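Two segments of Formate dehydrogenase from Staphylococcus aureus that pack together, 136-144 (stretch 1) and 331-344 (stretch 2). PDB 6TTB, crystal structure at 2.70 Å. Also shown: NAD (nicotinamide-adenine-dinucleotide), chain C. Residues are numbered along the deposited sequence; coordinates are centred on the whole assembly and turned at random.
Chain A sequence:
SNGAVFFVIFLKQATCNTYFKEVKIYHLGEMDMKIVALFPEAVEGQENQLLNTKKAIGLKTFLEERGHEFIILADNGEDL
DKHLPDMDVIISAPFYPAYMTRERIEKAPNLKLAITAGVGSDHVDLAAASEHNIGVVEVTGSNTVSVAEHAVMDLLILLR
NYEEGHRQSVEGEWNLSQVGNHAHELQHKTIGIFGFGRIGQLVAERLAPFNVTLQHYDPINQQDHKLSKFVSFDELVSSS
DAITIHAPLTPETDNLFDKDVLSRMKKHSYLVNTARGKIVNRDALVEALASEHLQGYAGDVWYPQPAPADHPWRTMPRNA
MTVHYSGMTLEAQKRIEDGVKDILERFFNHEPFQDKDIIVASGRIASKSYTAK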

# COMPACT_ATOMS: atom_id res chain seq x y z
N VAL A 136 2.09 -14.94 32.20
CA VAL A 136 1.73 -14.67 30.82
C VAL A 136 2.81 -13.82 30.17
O VAL A 136 3.13 -12.70 30.65
CB VAL A 136 0.38 -13.95 30.76
CG1 VAL A 136 0.09 -13.42 29.38
CG2 VAL A 136 -0.75 -14.85 31.27
N VAL A 137 3.35 -14.31 29.04
CA VAL A 137 4.49 -13.67 28.43
C VAL A 137 4.32 -13.77 26.95
O VAL A 137 3.98 -14.82 26.44
CB VAL A 137 5.83 -14.31 28.85
CG1 VAL A 137 5.92 -14.40 30.34
CG2 VAL A 137 5.98 -15.68 28.25
N GLU A 138 4.67 -12.68 26.27
CA GLU A 138 4.73 -12.66 24.83
C GLU A 138 6.15 -12.24 24.46
O GLU A 138 6.93 -11.97 25.35
CB GLU A 138 3.57 -11.79 24.28
CG GLU A 138 3.70 -10.26 24.52
CD GLU A 138 2.40 -9.42 24.41
OE1 GLU A 138 1.28 -9.99 24.54
OE2 GLU A 138 2.49 -8.19 24.32
N VAL A 139 6.47 -12.23 23.14
CA VAL A 139 7.79 -12.01 22.57
C VAL A 139 7.93 -10.54 22.12
O VAL A 139 8.00 -10.20 20.92
CB VAL A 139 7.98 -12.94 21.37
CG1 VAL A 139 9.42 -12.91 20.87
CG2 VAL A 139 7.52 -14.36 21.69
N THR A 140 8.04 -9.65 23.07
CA THR A 140 8.14 -8.25 22.76
C THR A 140 9.27 -8.08 21.74
O THR A 140 10.31 -8.69 21.83
CB THR A 140 8.23 -7.44 24.05
OG1 THR A 140 7.25 -8.03 24.92
CG2 THR A 140 7.91 -5.98 23.88
N GLY A 141 9.00 -7.26 20.72
CA GLY A 141 10.06 -6.78 19.86
C GLY A 141 10.09 -7.53 18.54
O GLY A 141 10.30 -6.93 17.50
N SER A 142 9.63 -8.78 18.60
CA SER A 142 9.90 -9.76 17.59
C SER A 142 9.33 -9.38 16.20
O SER A 142 9.75 -10.00 15.19
CB SER A 142 9.38 -11.05 18.06
OG SER A 142 7.98 -11.06 17.93
N ASN A 143 8.37 -8.41 16.14
CA ASN A 143 7.68 -8.13 14.87
C ASN A 143 7.21 -6.67 14.78
O ASN A 143 6.33 -6.29 13.99
CB ASN A 143 6.55 -9.11 14.63
CG ASN A 143 5.56 -9.06 15.77
OD1 ASN A 143 5.43 -8.03 16.46
ND2 ASN A 143 4.82 -10.14 15.95
N THR A 144 7.89 -5.83 15.50
CA THR A 144 7.59 -4.43 15.44
C THR A 144 7.75 -3.94 14.01
O THR A 144 6.86 -3.32 13.50
CB THR A 144 8.37 -3.71 16.54
OG1 THR A 144 9.77 -4.06 16.47
CG2 THR A 144 7.86 -4.13 17.90
PA NAD C . 4.51 0.24 22.52
O1A NAD C . 4.27 -0.02 23.97
O2A NAD C . 5.90 0.54 21.98
O5B NAD C . 3.46 1.32 21.96
C5B NAD C . 2.29 1.70 22.72
C4B NAD C . 2.43 3.15 23.10
O4B NAD C . 1.10 3.72 23.09
C3B NAD C . 3.04 3.42 24.49
O3B NAD C . 4.36 3.95 24.50
C2B NAD C . 2.05 4.37 25.19
O2B NAD C . 2.66 5.55 25.66
C1B NAD C . 0.96 4.63 24.15
N9A NAD C . -0.40 4.55 24.71
C8A NAD C . -0.75 4.03 25.94
N7A NAD C . -2.01 4.23 26.26
C5A NAD C . -2.50 5.03 25.22
C6A NAD C . -3.77 5.64 24.98
N6A NAD C . -4.78 5.62 25.83
N1A NAD C . -3.88 6.43 23.88
C2A NAD C . -2.84 6.50 23.04
N3A NAD C . -1.63 5.94 23.13
C4A NAD C . -1.51 5.21 24.25
O3 NAD C . 3.98 -1.00 21.74
PN NAD C . 4.30 -1.25 20.23
O1N NAD C . 5.42 -2.26 20.20
O2N NAD C . 4.49 0.06 19.53
O5D NAD C . 2.91 -1.94 19.76
C5D NAD C . 1.86 -1.10 19.18
C4D NAD C . 0.62 -1.91 19.15
O4D NAD C . 0.65 -2.73 17.95
C3D NAD C . 0.50 -2.87 20.36
O3D NAD C . -0.55 -2.51 21.24
C2D NAD C . 0.35 -4.26 19.74
O2D NAD C . -0.74 -5.04 20.22
C1D NAD C . 0.19 -4.02 18.25
N1N NAD C . 0.98 -5.02 17.51
C2N NAD C . 0.35 -5.84 16.53
C3N NAD C . 1.09 -6.80 15.81
C7N NAD C . 0.50 -7.46 14.56
O7N NAD C . 0.92 -8.57 14.23
N7N NAD C . -0.44 -6.81 13.86
C4N NAD C . 2.43 -7.08 16.26
C5N NAD C . 3.03 -6.28 17.25
C6N NAD C . 2.28 -5.27 17.89
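Stretch 2 331-344: EAQKRIEDGVKDIL

A helix laid along the end of a strand and the turn that follows it, held mostly by apolar packing and supplemented toward one end by a forked pair of weak hydrogen bonds, is the kind of contact made here. Stretch 2 is helical throughout, and it runs counter to stretch 1: CA atoms pair as Val137 with Ile343 (8.3 Å), Val139 with Gly339 (5.6 Å), Ser142 with Arg335 (5.1 Å) and Asn143 with Ala332 (5.3 Å), so the backbones draw closer as the strand gives way to the turn.

The approach at Val139 illustrates how a glycine admits a neighbouring side chain to a helix surface. Val139 CG1 lies 3.9 Å from Gly339 CA, and a CB on Gly339 would fall 2.4 Å from that same methyl, a clash. Beside this notch, Ile343 CD1 meets Val137 CG2 at 3.9 Å and Val139 CG2 at 4.4 Å.

From Val139 to Ser142 the chain forms a type II turn, in which Ser142 OG bonds to Val139 O at 3.1 Å while lying 3.6 Å from Ile336 CG1. Farther along, Asn143 CB rests 4.0 Å from Ala332 CB. Arg335 supplies the polar fork: its NE and NH2 each donate a weak hydrogen bond to Ser142 O, both at 3.3 Å.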

# COMPACT_ATOMS: atom_id res chain seq x y z
N GLU A 331 9.96 -13.72 8.40
CA GLU A 331 11.11 -13.38 9.22
C GLU A 331 10.64 -13.20 10.64
O GLU A 331 11.33 -13.53 11.58
CB GLU A 331 11.68 -12.04 8.78
CG GLU A 331 12.47 -12.11 7.50
CD GLU A 331 11.68 -12.09 6.20
OE1 GLU A 331 10.42 -11.72 6.19
OE2 GLU A 331 12.32 -12.42 5.16
N ALA A 332 9.53 -12.50 10.78
CA ALA A 332 8.87 -12.41 12.07
C ALA A 332 8.79 -13.81 12.71
O ALA A 332 9.01 -13.96 13.89
CB ALA A 332 7.51 -11.79 11.88
N GLN A 333 8.56 -14.87 11.90
CA GLN A 333 8.45 -16.24 12.46
C GLN A 333 9.75 -16.64 13.18
O GLN A 333 9.68 -16.98 14.34
CB GLN A 333 7.80 -17.28 11.54
CG GLN A 333 6.34 -16.97 11.29
CD GLN A 333 5.74 -17.78 10.17
OE1 GLN A 333 5.87 -19.00 10.16
NE2 GLN A 333 5.08 -17.12 9.21
N LYS A 334 10.93 -16.51 12.51
CA LYS A 334 12.15 -16.84 13.21
C LYS A 334 12.17 -16.09 14.53
O LYS A 334 12.44 -16.69 15.57
CB LYS A 334 13.44 -16.59 12.39
N ARG A 335 11.89 -14.79 14.50
CA ARG A 335 12.08 -14.01 15.71
C ARG A 335 11.24 -14.59 16.84
O ARG A 335 11.80 -14.89 17.88
CB ARG A 335 11.99 -12.51 15.45
CG ARG A 335 13.36 -11.81 15.49
CD ARG A 335 13.84 -11.04 14.22
NE ARG A 335 12.79 -10.12 13.94
CZ ARG A 335 12.49 -9.61 12.74
NH1 ARG A 335 13.21 -9.91 11.68
NH2 ARG A 335 11.43 -8.81 12.63
N ILE A 336 9.99 -15.00 16.50
CA ILE A 336 9.03 -15.59 17.43
C ILE A 336 9.53 -16.95 17.89
O ILE A 336 9.63 -17.16 19.08
CB ILE A 336 7.64 -15.65 16.77
CG1 ILE A 336 6.95 -14.28 16.76
CG2 ILE A 336 6.72 -16.74 17.35
CD1 ILE A 336 5.77 -14.23 15.81
N GLU A 337 9.84 -17.84 16.94
CA GLU A 337 10.43 -19.12 17.26
C GLU A 337 11.54 -18.91 18.30
O GLU A 337 11.52 -19.56 19.33
CB GLU A 337 10.92 -19.81 16.02
CG GLU A 337 11.94 -20.91 16.30
CD GLU A 337 12.29 -21.92 15.16
OE1 GLU A 337 11.56 -22.02 14.14
OE2 GLU A 337 13.32 -22.63 15.31
N ASP A 338 12.45 -17.97 18.06
CA ASP A 338 13.62 -17.83 18.94
C ASP A 338 13.22 -17.33 20.34
O ASP A 338 13.83 -17.76 21.34
CB ASP A 338 14.73 -17.02 18.30
CG ASP A 338 15.40 -17.84 17.19
OD1 ASP A 338 15.40 -19.14 17.31
OD2 ASP A 338 15.91 -17.20 16.18
N GLY A 339 12.20 -16.44 20.41
CA GLY A 339 11.69 -15.97 21.67
C GLY A 339 11.00 -17.09 22.46
O GLY A 339 11.33 -17.34 23.63
N VAL A 340 10.04 -17.77 21.81
CA VAL A 340 9.33 -18.80 22.53
C VAL A 340 10.36 -19.75 23.12
O VAL A 340 10.21 -20.21 24.24
CB VAL A 340 8.29 -19.53 21.65
CG1 VAL A 340 7.97 -20.93 22.15
CG2 VAL A 340 7.02 -18.75 21.55
N LYS A 341 11.42 -20.02 22.35
CA LYS A 341 12.45 -20.97 22.74
C LYS A 341 13.18 -20.44 23.96
O LYS A 341 13.29 -21.14 24.96
CB LYS A 341 13.41 -21.35 21.60
CG LYS A 341 12.85 -22.28 20.52
CD LYS A 341 13.89 -23.22 19.96
CE LYS A 341 13.99 -23.18 18.43
NZ LYS A 341 13.43 -24.39 17.77
N ASP A 342 13.63 -19.19 23.88
CA ASP A 342 14.37 -18.59 24.99
C ASP A 342 13.52 -18.60 26.28
O ASP A 342 14.00 -18.94 27.38
CB ASP A 342 14.92 -17.21 24.67
CG ASP A 342 15.85 -16.71 25.75
OD1 ASP A 342 17.07 -17.17 25.77
OD2 ASP A 342 15.37 -15.89 26.61
N ILE A 343 12.26 -18.22 26.14
CA ILE A 343 11.35 -18.19 27.28
C ILE A 343 11.34 -19.55 27.95
O ILE A 343 11.63 -19.64 29.15
CB ILE A 343 9.95 -17.78 26.80
CG1 ILE A 343 9.78 -16.25 26.81
CG2 ILE A 343 8.86 -18.49 27.57
CD1 ILE A 343 8.92 -15.72 25.66
N LEU A 344 10.96 -20.60 27.19
CA LEU A 344 10.85 -21.96 27.70
C LEU A 344 12.15 -22.38 28.40
O LEU A 344 12.12 -23.12 29.37
CB LEU A 344 10.55 -22.90 26.55
CG LEU A 344 9.24 -22.67 25.83
CD1 LEU A 344 9.08 -23.67 24.70
CD2 LEU A 344 8.07 -22.79 26.76